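Local structure of CurK, CurL fusion protein (Moorea producens 3L, 4MYZ) at residues L18-S21 against V22-I26; Q52-A56 against L57-L61. The protein is an engineered fusion of the CurK C-terminal and CurL N-terminal docking domains, which probably pair to join successive curacin A polyketide synthase modules. All blocks are in the same frame, centred on the assembly; numbering follows the deposited sequence.

Contact 1: L18-S21 against V22-I26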
# COMPACT_ATOMS: atom_id res chain seq x y z
N LEU B 18 -9.43 9.77 0.61
CA LEU B 18 -8.26 9.01 0.18
C LEU B 18 -7.88 7.93 1.20
O LEU B 18 -7.66 6.77 0.84
CB LEU B 18 -7.11 9.98 -0.08
CG LEU B 18 -5.73 9.39 -0.32
CD1 LEU B 18 -5.73 8.54 -1.60
CD2 LEU B 18 -4.66 10.47 -0.37
N GLU B 19 -7.85 8.31 2.48
CA GLU B 19 -7.62 7.33 3.54
C GLU B 19 -8.64 6.20 3.51
O GLU B 19 -8.27 5.03 3.60
CB GLU B 19 -7.60 8.02 4.91
CG GLU B 19 -6.42 8.95 5.13
CD GLU B 19 -6.49 9.77 6.38
OE1 GLU B 19 -7.38 9.54 7.22
OE2 GLU B 19 -5.65 10.69 6.54
N ALA B 20 -9.92 6.52 3.36
CA ALA B 20 -10.96 5.51 3.30
C ALA B 20 -10.78 4.59 2.11
O ALA B 20 -10.95 3.38 2.23
CB ALA B 20 -12.32 6.14 3.25
N SER B 21 -10.43 5.17 0.96
CA SER B 21 -10.25 4.39 -0.25
C SER B 21 -9.05 3.44 -0.12
O SER B 21 -9.10 2.29 -0.59
CB SER B 21 -10.05 5.30 -1.44
OG SER B 21 -11.25 6.02 -1.75
N VAL B 22 -7.96 3.91 0.48
CA VAL B 22 -6.81 3.07 0.75
C VAL B 22 -7.23 1.89 1.63
O VAL B 22 -6.87 0.74 1.38
CB VAL B 22 -5.69 3.91 1.38
CG1 VAL B 22 -4.64 3.05 2.06
CG2 VAL B 22 -5.08 4.78 0.30
N LEU B 23 -7.98 2.16 2.68
CA LEU B 23 -8.40 1.09 3.59
C LEU B 23 -9.28 0.06 2.88
O LEU B 23 -9.14 -1.15 3.08
CB LEU B 23 -9.09 1.65 4.83
CG LEU B 23 -8.19 2.44 5.75
CD1 LEU B 23 -9.00 3.18 6.81
CD2 LEU B 23 -7.19 1.54 6.45
N GLN B 24 -10.18 0.54 2.03
CA GLN B 24 -11.01 -0.38 1.25
C GLN B 24 -10.16 -1.26 0.34
O GLN B 24 -10.42 -2.46 0.17
CB GLN B 24 -12.01 0.40 0.41
CG GLN B 24 -13.12 1.11 1.19
CD GLN B 24 -13.76 2.21 0.33
OE1 GLN B 24 -13.67 2.19 -0.90
NE2 GLN B 24 -14.35 3.21 0.97
N GLU B 25 -9.13 -0.69 -0.28
CA GLU B 25 -8.27 -1.50 -1.12
C GLU B 25 -7.48 -2.51 -0.32
O GLU B 25 -7.29 -3.64 -0.77
CB GLU B 25 -7.33 -0.64 -1.95
CG GLU B 25 -6.94 -1.28 -3.25
CD GLU B 25 -8.10 -1.45 -4.23
OE1 GLU B 25 -8.04 -2.38 -5.02
OE2 GLU B 25 -9.05 -0.63 -4.23
N ILE B 26 -7.03 -2.12 0.88
CA ILE B 26 -6.29 -3.05 1.75
C ILE B 26 -7.17 -4.25 2.15
O ILE B 26 -6.72 -5.39 2.15
CB ILE B 26 -5.74 -2.34 2.99
CG1 ILE B 26 -4.66 -1.33 2.59
CG2 ILE B 26 -5.18 -3.34 3.96
CD1 ILE B 26 -4.21 -0.43 3.69
O HOH W 1 -10.62 1.71 -2.96

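Contact 2: Q52-A56 against L57-L61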
# COMPACT_ATOMS: atom_id res chain seq x y z
N GLN B 52 -1.16 1.35 19.94
CA GLN B 52 -1.42 2.50 19.06
C GLN B 52 -2.17 2.05 17.81
O GLN B 52 -1.66 1.23 17.06
CB GLN B 52 -0.10 3.19 18.65
CG GLN B 52 -0.33 4.42 17.77
CD GLN B 52 0.94 5.25 17.55
OE1 GLN B 52 1.80 5.36 18.43
NE2 GLN B 52 1.04 5.85 16.38
N SER B 53 -3.33 2.65 17.55
CA SER B 53 -4.12 2.38 16.36
C SER B 53 -3.39 2.91 15.13
O SER B 53 -2.89 4.02 15.14
CB SER B 53 -5.47 3.06 16.42
OG SER B 53 -6.29 2.41 17.36
N LEU B 54 -3.38 2.12 14.07
CA LEU B 54 -2.59 2.45 12.87
C LEU B 54 -3.34 3.41 11.97
O LEU B 54 -4.59 3.33 11.84
CB LEU B 54 -2.27 1.22 12.06
CG LEU B 54 -1.47 0.15 12.76
CD1 LEU B 54 -1.16 -0.99 11.79
CD2 LEU B 54 -0.22 0.74 13.35
N SER B 55 -2.61 4.30 11.33
CA SER B 55 -3.19 5.14 10.30
C SER B 55 -3.27 4.41 8.96
O SER B 55 -2.63 3.36 8.77
CB SER B 55 -2.31 6.37 10.12
OG SER B 55 -1.04 6.02 9.59
N ALA B 56 -4.03 4.94 8.01
CA ALA B 56 -4.12 4.35 6.68
C ALA B 56 -2.75 4.19 6.02
O ALA B 56 -2.49 3.19 5.38
CB ALA B 56 -5.04 5.17 5.78
N LEU B 57 -1.87 5.17 6.17
CA LEU B 57 -0.57 5.08 5.53
C LEU B 57 0.28 3.97 6.16
O LEU B 57 1.01 3.27 5.48
CB LEU B 57 0.18 6.43 5.58
CG LEU B 57 1.48 6.50 4.74
CD1 LEU B 57 1.24 6.22 3.29
CD2 LEU B 57 2.08 7.90 4.98
N GLN B 58 0.18 3.81 7.47
CA GLN B 58 0.87 2.70 8.15
C GLN B 58 0.33 1.37 7.66
O GLN B 58 1.11 0.44 7.39
CB GLN B 58 0.71 2.81 9.67
CG GLN B 58 1.60 3.92 10.26
CD GLN B 58 1.28 4.22 11.71
OE1 GLN B 58 0.15 4.15 12.16
NE2 GLN B 58 2.30 4.71 12.43
N ARG B 59 -1.00 1.24 7.61
CA ARG B 59 -1.57 0.02 7.09
C ARG B 59 -1.17 -0.23 5.63
O ARG B 59 -0.98 -1.37 5.21
CB ARG B 59 -3.08 -0.03 7.25
CG ARG B 59 -3.58 -0.06 8.67
CD ARG B 59 -5.00 -0.57 8.66
NE ARG B 59 -5.65 -0.62 9.97
CZ ARG B 59 -5.55 -1.62 10.82
NH1 ARG B 59 -4.77 -2.66 10.57
NH2 ARG B 59 -6.27 -1.59 11.94
N ALA B 60 -1.05 0.84 4.86
CA ALA B 60 -0.64 0.72 3.45
C ALA B 60 0.74 0.16 3.36
O ALA B 60 0.99 -0.67 2.48
CB ALA B 60 -0.72 2.03 2.73
N LEU B 61 1.68 0.59 4.20
CA LEU B 61 3.03 0.04 4.15
C LEU B 61 3.00 -1.47 4.39
O LEU B 61 3.65 -2.23 3.70
CB LEU B 61 3.92 0.74 5.18
CG LEU B 61 5.35 0.22 5.25
CD1 LEU B 61 6.02 0.25 3.89
CD2 LEU B 61 6.13 0.99 6.31
O HOH W 2 -0.74 5.66 14.34
O HOH W 3 3.25 6.59 14.68

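Contact 1: L18-S21 against V22-I26
V22 N donates to L18 O at 2.9 Å, and L23 N, Q24 N and E25 N repeat the i to i+4 bond with E19 O, A20 O and S21 O. These bonds run through about two turns of regular alpha helix in the CurK part of the fusion. The bond from V22 N is nearly straight, 165° at the hydrogen. S21 O is gripped twice, by E25 N and by a water 2.9 Å away. The same water donates to E25 OE2 at 3.1 Å, and E25 reaches back to it because its chain bends at chi2 (66°). The main partner of this carboxylate is R68 of the second subunit, in a salt bridge through OE1. S21 OG turns back along the helix to E17 O. Apolar contact along the helix is light: L18 CD1 comes within 4.3 Å of V22 CG2. Q24 lies extended beside the backbone, with CG 3.3 Å from A20 O, and its amide stays at the exposed surface. L23 CG rests 3.4 Å from E19 O. L18 and V22 pack on L57 and L61 of the second subunit, while E19, L23 and I26 touch helix 56-71 of their own chain.

Contact 2: Q52-A56 against L57-L61
S55 and Q58 form a capping box at the N-terminus of helix 56-71, in the CurL part of the fusion. S55 N donates to Q58 OE1 at 2.9 Å, 166° at the hydrogen. In return Q58 N gives a weak bond to S55 OG at 3.3 Å. OG can face that N-H because it sits between the backbone N and the carbonyl carbon (chi1 67°). R59 N to S55 O and A60 N to A56 O start the regular helical bonding. The tight part lies round the Q58 amide. OE1 is 3.3 Å from L54 CA, and L54 CD2 comes over the face of the amide, 3.6 Å from OE1, the two side chains crossing at about a right angle. L18 of the second subunit packs on Q58 and L57. The solvent side is looser. There Q52 is linked to Q58 through water: one links Q52 NE2, S53 O and Q58 OE1, and a second accepts from Q52 NE2 and, weakly, from Q58 NE2. An alanine in place of Q58 would probably leave S55 N without its acceptor and the first of these waters without one of its anchors. L54 CD1 lies over one face of the R59 guanidinium, 4.2 Å from NH1.

Contact 1 comes first along the chain, on helix 15-32 of the CurK part. Contact 2 follows at the start of helix 56-71 in the CurL part, after an unmodelled gap at 34-49. Their centres are 11 Å apart. The two helices pack together where I26 CD1 lies 3.6 Å from A60 N and L23 CD2 lies 3.8 Å from R59 CD. The artificial fusion puts both helices in one chain, so their pairing within it models a CurK and CurL docking complex. Both contacts also pack against the second subunit. The helix pairs thus assemble as a dimer, consistent with a docking interface between two polyketide synthase modules.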